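Local structure of polyisoprenyl-teichoic acid--peptidoglycan teichoic acid transferase TagV (Bacillus subtilis, 6UF3) at residues R50-G55 with G59-I64; G226-L231 with N235-E240. The protein belongs to the LytR-CpsA-Psr family of bacterial cell-envelope proteins and is built as a helix-flanked fold around a mixed beta sheet. One frame throughout, in Å; residues are numbered along the deposited sequence.

Contact 1: residues R50-G55 with G59-I64; sequences RVQLAG and GSKTKI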
loop_
_atom_site.group_PDB
_atom_site.type_symbol
_atom_site.label_atom_id
_atom_site.label_comp_id
_atom_site.label_asym_id
_atom_site.label_seq_id
_atom_site.Cartn_x
_atom_site.Cartn_y
_atom_site.Cartn_z
ATOM N N ARG A 50 -10.897 10.848 -6.554
ATOM C CA ARG A 50 -11.360 11.236 -7.887
ATOM C C ARG A 50 -10.173 11.709 -8.727
ATOM O O ARG A 50 -9.559 12.740 -8.427
ATOM C CB ARG A 50 -12.430 12.315 -7.763
ATOM C CG ARG A 50 -13.091 12.732 -9.084
ATOM C CD ARG A 50 -14.374 13.489 -8.784
ATOM N NE ARG A 50 -14.956 14.149 -9.962
ATOM C CZ ARG A 50 -14.786 15.432 -10.259
ATOM N NH1 ARG A 50 -14.055 16.211 -9.471
ATOM N NH2 ARG A 50 -15.351 15.951 -11.343
ATOM N N VAL A 51 -9.850 10.966 -9.791
ATOM C CA VAL A 51 -8.650 11.205 -10.588
ATOM C C VAL A 51 -8.962 10.940 -12.054
ATOM O O VAL A 51 -9.922 10.245 -12.394
ATOM C CB VAL A 51 -7.456 10.309 -10.173
ATOM C CG1 VAL A 51 -7.090 10.525 -8.708
ATOM C CG2 VAL A 51 -7.770 8.839 -10.460
ATOM N N GLN A 52 -8.119 11.489 -12.925
ATOM C CA GLN A 52 -8.131 11.116 -14.334
ATOM C C GLN A 52 -7.312 9.845 -14.519
ATOM O O GLN A 52 -6.158 9.774 -14.091
ATOM C CB GLN A 52 -7.575 12.240 -15.207
ATOM C CG GLN A 52 -7.817 12.035 -16.699
ATOM C CD GLN A 52 -9.245 12.361 -17.116
ATOM O OE1 GLN A 52 -9.857 13.306 -16.616
ATOM N NE2 GLN A 52 -9.781 11.575 -18.043
ATOM N N LEU A 53 -7.909 8.833 -15.148
ATOM C CA LEU A 53 -7.158 7.612 -15.408
ATOM C C LEU A 53 -6.066 7.889 -16.431
ATOM O O LEU A 53 -6.271 8.646 -17.380
ATOM C CB LEU A 53 -8.088 6.514 -15.936
ATOM C CG LEU A 53 -9.158 6.051 -14.949
ATOM C CD1 LEU A 53 -9.955 4.884 -15.519
ATOM C CD2 LEU A 53 -8.527 5.691 -13.618
ATOM N N ALA A 54 -4.908 7.262 -16.248
ATOM C CA ALA A 54 -3.817 7.471 -17.189
ATOM C C ALA A 54 -4.256 7.110 -18.600
ATOM O O ALA A 54 -4.882 6.068 -18.819
ATOM C CB ALA A 54 -2.610 6.632 -16.780
ATOM N N GLY A 55 -3.947 7.988 -19.556
ATOM C CA GLY A 55 -4.275 7.743 -20.941
ATOM C C GLY A 55 -5.693 8.083 -21.336
ATOM O O GLY A 55 -6.045 7.924 -22.514
ATOM N N GLY A 59 -11.880 11.523 -21.419
ATOM C CA GLY A 59 -12.827 10.990 -20.468
ATOM C C GLY A 59 -12.976 11.829 -19.203
ATOM O O GLY A 59 -12.245 12.784 -18.950
ATOM N N SER A 60 -13.970 11.450 -18.412
ATOM C CA SER A 60 -14.238 12.055 -17.120
ATOM C C SER A 60 -13.443 11.358 -16.024
ATOM O O SER A 60 -13.059 10.192 -16.141
ATOM C CB SER A 60 -15.725 11.969 -16.796
ATOM O OG SER A 60 -16.170 10.627 -16.904
ATOM N N LYS A 61 -13.207 12.093 -14.942
ATOM C CA LYS A 61 -12.535 11.532 -13.783
ATOM C C LYS A 61 -13.375 10.434 -13.147
ATOM O O LYS A 61 -14.605 10.452 -13.193
ATOM C CB LYS A 61 -12.258 12.623 -12.752
ATOM C CG LYS A 61 -11.187 13.609 -13.156
ATOM C CD LYS A 61 -11.154 14.773 -12.179
ATOM C CE LYS A 61 -9.942 15.651 -12.406
ATOM N NZ LYS A 61 -10.013 16.868 -11.542
ATOM N N THR A 62 -12.697 9.479 -12.523
ATOM C CA THR A 62 -13.375 8.400 -11.833
ATOM C C THR A 62 -12.579 8.074 -10.580
ATOM O O THR A 62 -11.601 8.749 -10.256
ATOM C CB THR A 62 -13.557 7.193 -12.761
ATOM O OG1 THR A 62 -14.431 6.241 -12.148
ATOM C CG2 THR A 62 -12.228 6.557 -13.089
ATOM N N LYS A 63 -13.015 7.052 -9.854
ATOM C CA LYS A 63 -12.311 6.670 -8.637
ATOM C C LYS A 63 -11.019 5.948 -8.987
ATOM O O LYS A 63 -10.973 5.173 -9.936
ATOM C CB LYS A 63 -13.188 5.769 -7.777
ATOM C CG LYS A 63 -14.489 6.368 -7.369
ATOM C CD LYS A 63 -15.265 5.382 -6.535
ATOM C CE LYS A 63 -16.650 5.889 -6.272
ATOM N NZ LYS A 63 -17.286 5.175 -5.139
ATOM N N ILE A 64 -9.963 6.189 -8.203
ATOM C CA ILE A 64 -8.672 5.616 -8.576
ATOM C C ILE A 64 -8.704 4.089 -8.500
ATOM O O ILE A 64 -7.979 3.411 -9.239
ATOM C CB ILE A 64 -7.540 6.213 -7.718
ATOM C CG1 ILE A 64 -6.182 5.825 -8.308
ATOM C CG2 ILE A 64 -7.667 5.799 -6.246
ATOM C CD1 ILE A 64 -5.014 6.659 -7.781
HETATM O O HOH W 1 -10.529 15.620 -8.910
HETATM O O HOH W 2 -10.513 9.031 -16.399
#
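Lys61 lies against the backbone and side chains of Arg50 to Gln52: its CB, CG and CD meet these residues, while NZ goes to a water. CB rests 3.4 Å from Val51 O and also touches the CG of Arg50. CG, anti to the carbonyl carbon (chi1 -71°), passes Val51 C at 3.6 Å and comes near Gln52 OE1. The chain then runs straight, and CD sits over the centre of the Arg50 guanidinium face, 4.2 Å from CZ, the two side chains crossing at about a right angle. NZ donates to a water that also lies close to Arg50 O. The ammonium and Arg50 NH1 are like charges set near each other, but NH1 is held elsewhere by Glu240 in a salt bridge, which probably eases the approach.

The Gln52 side chain bends at chi2 (77°) and turns NE2 back onto Gly59 O at 2.9 Å; the donor stands well above the carbonyl plane, while the acceptor lies close to the plane of the amide. A second water links the two segments beside it, taking the N-H of Leu53 and donating to Ser60 O. Among the apolar groups, Leu53 CG packs on Thr62 CG2 at 3.6 Å, and Val51 CG2 leans on Ile64 CB at 3.8 Å.

The backbones are joined by a reciprocal pair between Val51 and Thr62: Val51 N to Thr62 O is 2.9 Å and nearly straight (171°), and Thr62 N to Val51 O has the same length. Arg50 and Lys63 form the adjoining non-hydrogen-bonded pair. Helix 72-84 backs the Val51 and Leu53 side. Two short antiparallel strands joined by a loop in this way make a small beta hairpin, here within the LytR-CpsA-Psr family region.

Contact 2: residues G226-L231 with N235-E240; sequences GSDLYL and NTYYFE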
loop_
_atom_site.group_PDB
_atom_site.type_symbol
_atom_site.label_atom_id
_atom_site.label_comp_id
_atom_site.label_asym_id
_atom_site.label_seq_id
_atom_site.Cartn_x
_atom_site.Cartn_y
_atom_site.Cartn_z
ATOM N N GLY A 226 -8.486 16.112 1.547
ATOM C CA GLY A 226 -9.533 16.380 0.584
ATOM C C GLY A 226 -10.891 16.398 1.239
ATOM O O GLY A 226 -11.012 16.478 2.464
ATOM N N SER A 227 -11.920 16.335 0.399
ATOM C CA SER A 227 -13.298 16.503 0.840
ATOM C C SER A 227 -14.166 15.369 0.326
ATOM O O SER A 227 -13.966 14.885 -0.789
ATOM C CB SER A 227 -13.888 17.839 0.353
ATOM O OG SER A 227 -13.057 18.925 0.714
ATOM N N ASP A 228 -15.129 14.949 1.143
ATOM C CA ASP A 228 -16.182 14.072 0.655
ATOM C C ASP A 228 -17.002 14.808 -0.402
ATOM O O ASP A 228 -17.311 15.992 -0.257
ATOM C CB ASP A 228 -17.077 13.620 1.809
ATOM C CG ASP A 228 -16.357 12.693 2.788
ATOM O OD1 ASP A 228 -15.266 12.188 2.455
ATOM O OD2 ASP A 228 -16.889 12.466 3.894
ATOM N N LEU A 229 -17.337 14.111 -1.482
ATOM C CA LEU A 229 -18.042 14.724 -2.594
ATOM C C LEU A 229 -19.072 13.728 -3.097
ATOM O O LEU A 229 -18.751 12.557 -3.292
ATOM C CB LEU A 229 -17.064 15.114 -3.711
ATOM C CG LEU A 229 -17.680 15.590 -5.032
ATOM C CD1 LEU A 229 -18.386 16.930 -4.826
ATOM C CD2 LEU A 229 -16.625 15.696 -6.114
ATOM N N TYR A 230 -20.306 14.166 -3.277
ATOM C CA TYR A 230 -21.371 13.270 -3.714
ATOM C C TYR A 230 -21.886 13.767 -5.056
ATOM O O TYR A 230 -22.519 14.824 -5.127
ATOM C CB TYR A 230 -22.486 13.200 -2.671
ATOM C CG TYR A 230 -22.017 12.606 -1.363
ATOM C CD1 TYR A 230 -21.458 13.407 -0.376
ATOM C CD2 TYR A 230 -22.111 11.241 -1.125
ATOM C CE1 TYR A 230 -21.016 12.870 0.819
ATOM C CE2 TYR A 230 -21.665 10.690 0.071
ATOM C CZ TYR A 230 -21.122 11.514 1.038
ATOM O OH TYR A 230 -20.680 10.982 2.226
ATOM N N LEU A 231 -21.619 13.003 -6.114
ATOM C CA LEU A 231 -21.940 13.424 -7.472
ATOM C C LEU A 231 -23.159 12.678 -7.987
ATOM O O LEU A 231 -23.331 11.483 -7.716
ATOM C CB LEU A 231 -20.753 13.211 -8.414
ATOM C CG LEU A 231 -19.546 14.115 -8.119
ATOM C CD1 LEU A 231 -18.454 13.933 -9.160
ATOM C CD2 LEU A 231 -20.015 15.584 -8.097
ATOM N N ASN A 235 -25.938 10.297 -5.474
ATOM C CA ASN A 235 -24.965 10.566 -4.417
ATOM C C ASN A 235 -23.812 9.566 -4.461
ATOM O O ASN A 235 -23.467 8.933 -3.460
ATOM C CB ASN A 235 -25.632 10.573 -3.040
ATOM C CG ASN A 235 -26.591 11.727 -2.864
ATOM O OD1 ASN A 235 -26.254 12.881 -3.137
ATOM N ND2 ASN A 235 -27.800 11.425 -2.405
ATOM N N THR A 236 -23.214 9.422 -5.643
ATOM C CA THR A 236 -22.003 8.624 -5.758
ATOM C C THR A 236 -20.888 9.274 -4.950
ATOM O O THR A 236 -20.582 10.452 -5.144
ATOM C CB THR A 236 -21.584 8.500 -7.222
ATOM O OG1 THR A 236 -22.712 8.104 -8.012
ATOM C CG2 THR A 236 -20.463 7.480 -7.374
ATOM N N TYR A 237 -20.280 8.508 -4.041
ATOM C CA TYR A 237 -19.259 9.072 -3.168
ATOM C C TYR A 237 -17.903 9.107 -3.861
ATOM O O TYR A 237 -17.437 8.094 -4.394
ATOM C CB TYR A 237 -19.138 8.281 -1.862
ATOM C CG TYR A 237 -17.959 8.744 -1.033
ATOM C CD1 TYR A 237 -18.062 9.868 -0.226
ATOM C CD2 TYR A 237 -16.736 8.075 -1.077
ATOM C CE1 TYR A 237 -16.998 10.315 0.518
ATOM C CE2 TYR A 237 -15.651 8.524 -0.335
ATOM C CZ TYR A 237 -15.793 9.648 0.462
ATOM O OH TYR A 237 -14.731 10.111 1.213
ATOM N N TYR A 238 -17.253 10.267 -3.803
ATOM C CA TYR A 238 -15.872 10.440 -4.215
ATOM C C TYR A 238 -15.095 11.138 -3.110
ATOM O O TYR A 238 -15.655 11.892 -2.314
ATOM C CB TYR A 238 -15.755 11.286 -5.474
ATOM C CG TYR A 238 -16.316 10.636 -6.704
ATOM C CD1 TYR A 238 -17.657 10.775 -7.035
ATOM C CD2 TYR A 238 -15.498 9.891 -7.544
ATOM C CE1 TYR A 238 -18.170 10.184 -8.173
ATOM C CE2 TYR A 238 -16.003 9.295 -8.678
ATOM C CZ TYR A 238 -17.334 9.443 -8.985
ATOM O OH TYR A 238 -17.834 8.849 -10.120
ATOM N N PHE A 239 -13.791 10.899 -3.083
ATOM C CA PHE A 239 -12.879 11.693 -2.269
ATOM C C PHE A 239 -12.162 12.669 -3.187
ATOM O O PHE A 239 -11.349 12.260 -4.024
ATOM C CB PHE A 239 -11.882 10.809 -1.528
ATOM C CG PHE A 239 -11.010 11.567 -0.565
ATOM C CD1 PHE A 239 -11.563 12.212 0.524
ATOM C CD2 PHE A 239 -9.638 11.620 -0.745
ATOM C CE1 PHE A 239 -10.768 12.911 1.424
ATOM C CE2 PHE A 239 -8.827 12.319 0.163
ATOM C CZ PHE A 239 -9.396 12.954 1.243
ATOM N N GLU A 240 -12.465 13.961 -3.047
ATOM C CA GLU A 240 -11.872 14.957 -3.922
ATOM C C GLU A 240 -10.583 15.471 -3.297
ATOM O O GLU A 240 -10.631 16.052 -2.204
ATOM C CB GLU A 240 -12.837 16.106 -4.169
ATOM C CG GLU A 240 -12.267 17.218 -5.031
ATOM C CD GLU A 240 -12.083 16.842 -6.488
ATOM O OE1 GLU A 240 -12.567 15.765 -6.918
ATOM O OE2 GLU A 240 -11.443 17.640 -7.204
#
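Tyr237 reaches across to Asp228, its hydroxyl donating to OD1 over a very short 2.5 Å. The carboxyl group lies at the edge of the phenol ring, with the two planes 73° apart, and OD1 also comes close to CE1. The same ring turns its edge to the face of Tyr230 in an offset edge-to-face stack, centroids 5.5 Å apart and planes at 61°, with CD1 3.7 Å from CZ of Tyr230. Further along this face, Phe239 lays CZ 3.3 Å from Gly226 N.

On the other face Leu231 crosses Tyr238 at about a right angle, CD1 to CE1 3.9 Å, and Leu229 lies alongside Glu240, whose carboxylate is salt-bridged to Arg50.

Behind these side chains stands the antiparallel backbone, with reciprocal N-H to O bonds at Ser227-Glu240, Leu229-Tyr238 and Leu231-Thr236. Tyr238 N to Leu229 O is 2.8 Å. This register sets Asp228 beside Phe239 and Tyr230 beside Tyr237, so that Tyr237, with its CG opposite the backbone N (chi1 172°), can slant its ring back to Asp228. This hydroxyl donation probably favours an ionised Asp228, though its length is doubtful; with Tyr230 it would restrain the Tyr237 ring.

How the contacts relate
Along the chain, strand 39-44 of the central mixed sheet runs out into contact 1, which closes the loop 52-61 before helix 72-84 begins. Much later strand 220-222, the neighbour of 39-44 in that sheet, leads into contact 2, which closes the turn 232-235 before helix 243-257. The two are in series: neither encloses nor crosses the other. Although the centres of contact 1 and contact 2 lie about 14 Å apart, the two hairpins touch. Arg50 N probably donates to Phe239 O (2.9 Å), while Lys63 CG packs on Tyr238 CE2 at 3.5 Å. Together these tie strand 236-241 to the first hairpin, joining two hairpins distant in sequence on the same side of the chain's centre.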